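PDB 5NO8: Baccell_00875 from Bacteroides cellulosilyticus DSM 14838, which is a polysaccharide lyase that probably removes L-rhamnose caps from glucuronic acid in complex arabinogalactan proteins. Local coordinates for residues A[263-267]-A[640-646]; A[620-624]-A[634-638]. All coordinates share one frame. Residues are numbered along the deposited sequence.

Contact 1 of 2, residues A[263-267]-A[640-646]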
loop_
_atom_site.group_PDB
_atom_site.type_symbol
_atom_site.label_atom_id
_atom_site.label_comp_id
_atom_site.label_asym_id
_atom_site.label_seq_id
_atom_site.Cartn_x
_atom_site.Cartn_y
_atom_site.Cartn_z
ATOM N N ASN A 263 -2.849 -19.979 -0.526
ATOM C CA ASN A 263 -3.605 -19.976 -1.769
ATOM C C ASN A 263 -4.362 -18.654 -1.934
ATOM O O ASN A 263 -4.489 -18.151 -3.050
ATOM C CB ASN A 263 -4.510 -21.220 -1.897
ATOM C CG ASN A 263 -5.547 -21.315 -0.808
ATOM O OD1 ASN A 263 -5.230 -21.217 0.371
ATOM N ND2 ASN A 263 -6.810 -21.453 -1.198
ATOM N N LYS A 264 -4.866 -18.110 -0.826
ATOM C CA LYS A 264 -5.468 -16.779 -0.789
ATOM C C LYS A 264 -5.170 -16.216 0.574
ATOM O O LYS A 264 -4.742 -16.963 1.440
ATOM C CB LYS A 264 -6.963 -16.868 -0.903
ATOM C CG LYS A 264 -7.446 -17.517 -2.148
ATOM C CD LYS A 264 -8.897 -17.182 -2.367
ATOM C CE LYS A 264 -9.843 -18.122 -1.688
ATOM N NZ LYS A 264 -10.971 -18.357 -2.670
ATOM N N TYR A 265 -5.407 -14.926 0.764
ATOM C CA TYR A 265 -5.211 -14.297 2.081
ATOM C C TYR A 265 -6.474 -13.832 2.737
ATOM O O TYR A 265 -6.461 -13.472 3.912
ATOM C CB TYR A 265 -4.154 -13.177 1.990
ATOM C CG TYR A 265 -2.858 -13.768 1.581
ATOM C CD1 TYR A 265 -2.004 -14.362 2.522
ATOM C CD2 TYR A 265 -2.486 -13.817 0.227
ATOM C CE1 TYR A 265 -0.831 -14.993 2.129
ATOM C CE2 TYR A 265 -1.302 -14.425 -0.172
ATOM C CZ TYR A 265 -0.463 -15.005 0.785
ATOM O OH TYR A 265 0.688 -15.648 0.410
ATOM N N VAL A 266 -7.581 -13.849 1.998
ATOM C CA VAL A 266 -8.889 -13.587 2.556
ATOM C C VAL A 266 -9.790 -14.749 2.131
ATOM O O VAL A 266 -9.843 -15.098 0.946
ATOM C CB VAL A 266 -9.479 -12.250 2.066
ATOM C CG1 VAL A 266 -10.868 -12.041 2.642
ATOM C CG2 VAL A 266 -8.553 -11.101 2.437
ATOM N N PHE A 267 -10.447 -15.349 3.114
ATOM C CA PHE A 267 -11.287 -16.535 2.947
ATOM C C PHE A 267 -12.707 -16.259 3.387
ATOM O O PHE A 267 -12.909 -15.524 4.336
ATOM C CB PHE A 267 -10.752 -17.645 3.838
ATOM C CG PHE A 267 -9.418 -18.127 3.430
ATOM C CD1 PHE A 267 -9.303 -19.091 2.432
ATOM C CD2 PHE A 267 -8.263 -17.531 3.937
ATOM C CE1 PHE A 267 -8.070 -19.525 2.004
ATOM C CE2 PHE A 267 -7.019 -17.979 3.514
ATOM C CZ PHE A 267 -6.922 -18.985 2.565
ATOM N N ASN A 640 -6.933 -11.224 -6.563
ATOM C CA ASN A 640 -6.158 -11.177 -5.329
ATOM C C ASN A 640 -6.059 -9.751 -4.782
ATOM O O ASN A 640 -6.283 -9.522 -3.574
ATOM C CB ASN A 640 -4.774 -11.764 -5.571
ATOM C CG ASN A 640 -3.925 -11.757 -4.326
ATOM O OD1 ASN A 640 -4.362 -12.214 -3.281
ATOM N ND2 ASN A 640 -2.724 -11.196 -4.426
ATOM N N VAL A 641 -5.735 -8.798 -5.649
ATOM C CA VAL A 641 -5.617 -7.401 -5.210
ATOM C C VAL A 641 -6.915 -6.889 -4.560
ATOM O O VAL A 641 -6.914 -6.348 -3.454
ATOM C CB VAL A 641 -5.240 -6.439 -6.374
ATOM C CG1 VAL A 641 -5.291 -5.000 -5.898
ATOM C CG2 VAL A 641 -3.877 -6.769 -6.925
ATOM N N VAL A 642 -8.036 -7.055 -5.253
ATOM C CA VAL A 642 -9.297 -6.511 -4.768
ATOM C C VAL A 642 -9.825 -7.293 -3.563
ATOM O O VAL A 642 -10.409 -6.689 -2.667
ATOM C CB VAL A 642 -10.336 -6.317 -5.904
ATOM C CG1 VAL A 642 -9.747 -5.385 -6.974
ATOM C CG2 VAL A 642 -10.811 -7.648 -6.514
ATOM N N ARG A 643 -9.581 -8.600 -3.522
ATOM C CA ARG A 643 -9.943 -9.448 -2.383
ATOM C C ARG A 643 -9.255 -8.968 -1.096
ATOM O O ARG A 643 -9.871 -8.871 -0.022
ATOM C CB ARG A 643 -9.555 -10.892 -2.698
ATOM C CG ARG A 643 -9.703 -11.839 -1.568
ATOM C CD ARG A 643 -9.768 -13.264 -2.084
ATOM N NE ARG A 643 -8.509 -13.613 -2.719
ATOM C CZ ARG A 643 -8.328 -14.064 -3.957
ATOM N NH1 ARG A 643 -9.344 -14.292 -4.778
ATOM N NH2 ARG A 643 -7.106 -14.371 -4.362
ATOM N N ASN A 644 -7.990 -8.583 -1.226
ATOM C CA ASN A 644 -7.221 -8.200 -0.047
ATOM C C ASN A 644 -7.686 -6.871 0.539
ATOM O O ASN A 644 -7.490 -6.624 1.730
ATOM C CB ASN A 644 -5.728 -8.230 -0.361
ATOM C CG ASN A 644 -5.215 -9.631 -0.572
ATOM O OD1 ASN A 644 -5.877 -10.610 -0.206
ATOM N ND2 ASN A 644 -4.060 -9.755 -1.209
ATOM N N ASN A 645 -8.329 -6.029 -0.274
ATOM C CA ASN A 645 -8.900 -4.812 0.221
ATOM C C ASN A 645 -10.227 -5.004 0.952
ATOM O O ASN A 645 -10.758 -4.074 1.533
ATOM C CB ASN A 645 -9.027 -3.779 -0.891
ATOM C CG ASN A 645 -7.739 -3.072 -1.188
ATOM O OD1 ASN A 645 -7.594 -1.899 -0.834
ATOM N ND2 ASN A 645 -6.816 -3.746 -1.867
ATOM N N LEU A 646 -10.761 -6.215 0.966
ATOM C CA LEU A 646 -11.982 -6.466 1.724
ATOM C C LEU A 646 -11.822 -6.278 3.210
ATOM O O LEU A 646 -12.820 -6.117 3.901
ATOM C CB LEU A 646 -12.548 -7.860 1.457
ATOM C CG LEU A 646 -13.054 -8.098 0.038
ATOM C CD1 LEU A 646 -13.379 -9.569 -0.111
ATOM C CD2 LEU A 646 -14.253 -7.215 -0.270
HETATM O O HOH W 1 -4.213 -15.208 -3.686
HETATM O O HOH W 2 -6.036 -13.036 -1.322
#
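No direct hydrogen bond joins residues 263-267 to residues 640-646; ordered water does much of the polar work. The backbone O of Asn263 accepts from water 1 at 3.0 Å, and this water also makes weak bonds to Asn640 OD1 and Arg643 NH2. At Lys264 the aliphatic chain lies over one face of the Arg643 guanidinium, with CD 3.5 Å from CZ. Its ammonium forms a salt bridge with Glu271, so the aliphatic chain, not the charged end, meets the guanidinium. Tyr265 gives its backbone N to water 2, 2.9 Å away. That water accepts from Arg643 NE as well and donates to Asn640 OD1 and Asn644 OD1, which makes four partners. Asn640 ND2 also bonds Glu589, and Asn644 ND2 bonds Asn588 O. The Tyr265 CB packs 3.8 Å from Asn644 OD1, while its hydroxyl bonds Cys262. Val266 points toward the helix. Its CB is 3.7 Å from Arg643 CG, and its CG1 is 4.5 Å from Leu646 CD1. Phe267 turns away; its backbone pairs with Leu333 and Ile335 in the sheet. This is a water-mediated packing of an edge strand of a beta domain against the C-terminal part of helix 632-644 in the helical domain.

Contact 2 of 2, residues A[620-624]-A[634-638]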
loop_
_atom_site.group_PDB
_atom_site.type_symbol
_atom_site.label_atom_id
_atom_site.label_comp_id
_atom_site.label_asym_id
_atom_site.label_seq_id
_atom_site.Cartn_x
_atom_site.Cartn_y
_atom_site.Cartn_z
ATOM N N ALA A 620 -7.605 -3.137 -11.113
ATOM C CA ALA A 620 -8.289 -2.748 -12.349
ATOM C C ALA A 620 -7.373 -2.877 -13.559
ATOM O O ALA A 620 -7.760 -3.444 -14.585
ATOM C CB ALA A 620 -8.839 -1.357 -12.248
ATOM N N VAL A 621 -6.137 -2.389 -13.423
ATOM C CA VAL A 621 -5.149 -2.504 -14.469
ATOM C C VAL A 621 -4.898 -3.941 -14.870
ATOM O O VAL A 621 -4.821 -4.247 -16.072
ATOM C CB VAL A 621 -3.807 -1.843 -14.064
ATOM C CG1 VAL A 621 -2.684 -2.224 -15.040
ATOM C CG2 VAL A 621 -3.971 -0.339 -13.963
ATOM N N TYR A 622 -4.723 -4.831 -13.882
ATOM C CA TYR A 622 -4.471 -6.232 -14.153
ATOM C C TYR A 622 -5.656 -6.876 -14.869
ATOM O O TYR A 622 -5.454 -7.684 -15.771
ATOM C CB TYR A 622 -4.188 -7.015 -12.870
ATOM C CG TYR A 622 -2.896 -6.703 -12.165
ATOM C CD1 TYR A 622 -1.879 -5.946 -12.780
ATOM C CD2 TYR A 622 -2.668 -7.174 -10.873
ATOM C CE1 TYR A 622 -0.686 -5.698 -12.127
ATOM C CE2 TYR A 622 -1.474 -6.913 -10.223
ATOM C CZ TYR A 622 -0.488 -6.195 -10.863
ATOM O OH TYR A 622 0.692 -5.905 -10.207
ATOM N N TYR A 623 -6.865 -6.499 -14.455
ATOM C CA TYR A 623 -8.117 -6.933 -15.115
ATOM C C TYR A 623 -8.147 -6.506 -16.595
ATOM O O TYR A 623 -8.370 -7.340 -17.497
ATOM C CB TYR A 623 -9.316 -6.394 -14.329
ATOM C CG TYR A 623 -10.623 -6.322 -15.075
ATOM C CD1 TYR A 623 -11.440 -7.449 -15.207
ATOM C CD2 TYR A 623 -11.066 -5.119 -15.606
ATOM C CE1 TYR A 623 -12.655 -7.372 -15.889
ATOM C CE2 TYR A 623 -12.260 -5.026 -16.280
ATOM C CZ TYR A 623 -13.038 -6.151 -16.431
ATOM O OH TYR A 623 -14.222 -6.019 -17.111
ATOM N N TYR A 624 -7.871 -5.236 -16.846
ATOM C CA TYR A 624 -7.849 -4.750 -18.236
ATOM C C TYR A 624 -6.711 -5.379 -19.031
ATOM O O TYR A 624 -6.883 -5.700 -20.210
ATOM C CB TYR A 624 -7.746 -3.233 -18.314
ATOM C CG TYR A 624 -8.951 -2.461 -17.849
ATOM C CD1 TYR A 624 -10.196 -2.652 -18.437
ATOM C CD2 TYR A 624 -8.849 -1.510 -16.845
ATOM C CE1 TYR A 624 -11.299 -1.944 -18.027
ATOM C CE2 TYR A 624 -9.944 -0.788 -16.435
ATOM C CZ TYR A 624 -11.179 -1.024 -17.031
ATOM O OH TYR A 624 -12.259 -0.316 -16.630
ATOM N N TYR A 634 -3.072 -12.648 -15.026
ATOM C CA TYR A 634 -3.387 -11.305 -14.578
ATOM C C TYR A 634 -4.777 -11.129 -14.027
ATOM O O TYR A 634 -4.947 -10.331 -13.100
ATOM C CB TYR A 634 -3.056 -10.261 -15.646
ATOM C CG TYR A 634 -1.587 -9.921 -15.604
ATOM C CD1 TYR A 634 -0.650 -10.670 -16.322
ATOM C CD2 TYR A 634 -1.125 -8.891 -14.794
ATOM C CE1 TYR A 634 0.719 -10.379 -16.258
ATOM C CE2 TYR A 634 0.233 -8.587 -14.731
ATOM C CZ TYR A 634 1.144 -9.337 -15.468
ATOM O OH TYR A 634 2.473 -9.024 -15.392
ATOM N N GLN A 635 -5.764 -11.873 -14.539
ATOM C CA GLN A 635 -7.075 -11.862 -13.935
ATOM C C GLN A 635 -7.045 -12.450 -12.512
ATOM O O GLN A 635 -7.721 -11.919 -11.626
ATOM C CB GLN A 635 -8.123 -12.574 -14.815
ATOM C CG GLN A 635 -9.531 -12.675 -14.228
ATOM C CD GLN A 635 -10.156 -11.349 -13.872
ATOM O OE1 GLN A 635 -9.807 -10.302 -14.428
ATOM N NE2 GLN A 635 -11.090 -11.373 -12.933
ATOM N N LYS A 636 -6.287 -13.518 -12.302
ATOM C CA LYS A 636 -6.155 -14.099 -10.959
ATOM C C LYS A 636 -5.469 -13.101 -10.024
ATOM O O LYS A 636 -5.843 -12.967 -8.853
ATOM C CB LYS A 636 -5.378 -15.403 -10.996
ATOM C CG LYS A 636 -6.052 -16.486 -11.814
ATOM C CD LYS A 636 -7.392 -16.869 -11.241
ATOM C CE LYS A 636 -7.793 -18.239 -11.756
ATOM N NZ LYS A 636 -9.184 -18.552 -11.324
ATOM N N ARG A 637 -4.477 -12.393 -10.548
ATOM C CA ARG A 637 -3.826 -11.334 -9.774
ATOM C C ARG A 637 -4.743 -10.174 -9.441
ATOM O O ARG A 637 -4.784 -9.703 -8.298
ATOM C CB ARG A 637 -2.546 -10.895 -10.454
ATOM C CG ARG A 637 -1.515 -12.007 -10.416
ATOM C CD ARG A 637 -0.316 -11.669 -11.274
ATOM N NE ARG A 637 0.416 -10.533 -10.720
ATOM C CZ ARG A 637 1.519 -10.021 -11.253
ATOM N NH1 ARG A 637 2.035 -10.526 -12.383
ATOM N NH2 ARG A 637 2.094 -8.988 -10.663
ATOM N N ALA A 638 -5.555 -9.747 -10.405
ATOM C CA ALA A 638 -6.555 -8.733 -10.164
ATOM C C ALA A 638 -7.488 -9.131 -9.043
ATOM O O ALA A 638 -7.856 -8.306 -8.204
ATOM C CB ALA A 638 -7.371 -8.475 -11.439
HETATM O O HOH W 3 1.235 -7.205 -7.890
HETATM O O HOH W 4 -9.914 -9.710 -17.046
#
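Helices 615-629 and 632-644 form an antiparallel helical hairpin. The short segments 620-624 and 634-638 run at 157°, with axes 7.6 Å apart at closest. Ala638 is small enough to allow this approach: its CB lies 3.8 Å from Tyr622 CB and 4.1 Å from Tyr623 CB. Tyr622 is m at chi1 with chi2 at -13°, which turns its ring face to the edge of Tyr634, also m. The stack is T-shaped, with centroids 5.3 Å apart and planes at 74°. The Tyr634 hydroxyl bonds Glu576. Arg637 bends at chi3 (p) beside Tyr622, and its guanidinium forms salt bridges with Glu589 and Glu576. Tyr623 takes the t rotamer instead, so its ring leaves Tyr622 and meets Gln635 at its edge. Gln635 is t, then p at chi2, and its NE2 bonds Glu639 and the backbone O of Val690. The bend brings Gln635 OE1 to 3.4 Å from Tyr623 CD1. Water 4 donates to both Gln635 OE1, at 2.7 Å, and Tyr623 O, at 2.9 Å.

Both contacts use helix 632-644, and their centres lie about 13 Å apart. Contact 2 is nested in the chain loop that contact 1 closes. Contact 2 is local: only nine residues separate its segments, and it pairs two consecutive helices within the helical domain. Contact 1 spans 372 intervening residues and reaches back to strand 266-268, at the edge of a mixed beta sheet. One helix thus packs on its neighbour near its start and meets the beta region near its end. The contacts touch where Val641 CG2 lies 4.1 Å from Tyr622 CE2. Glu589 also joins them, bonding Asn640 and Arg637. The helical hairpin is thereby tied to the domain interface.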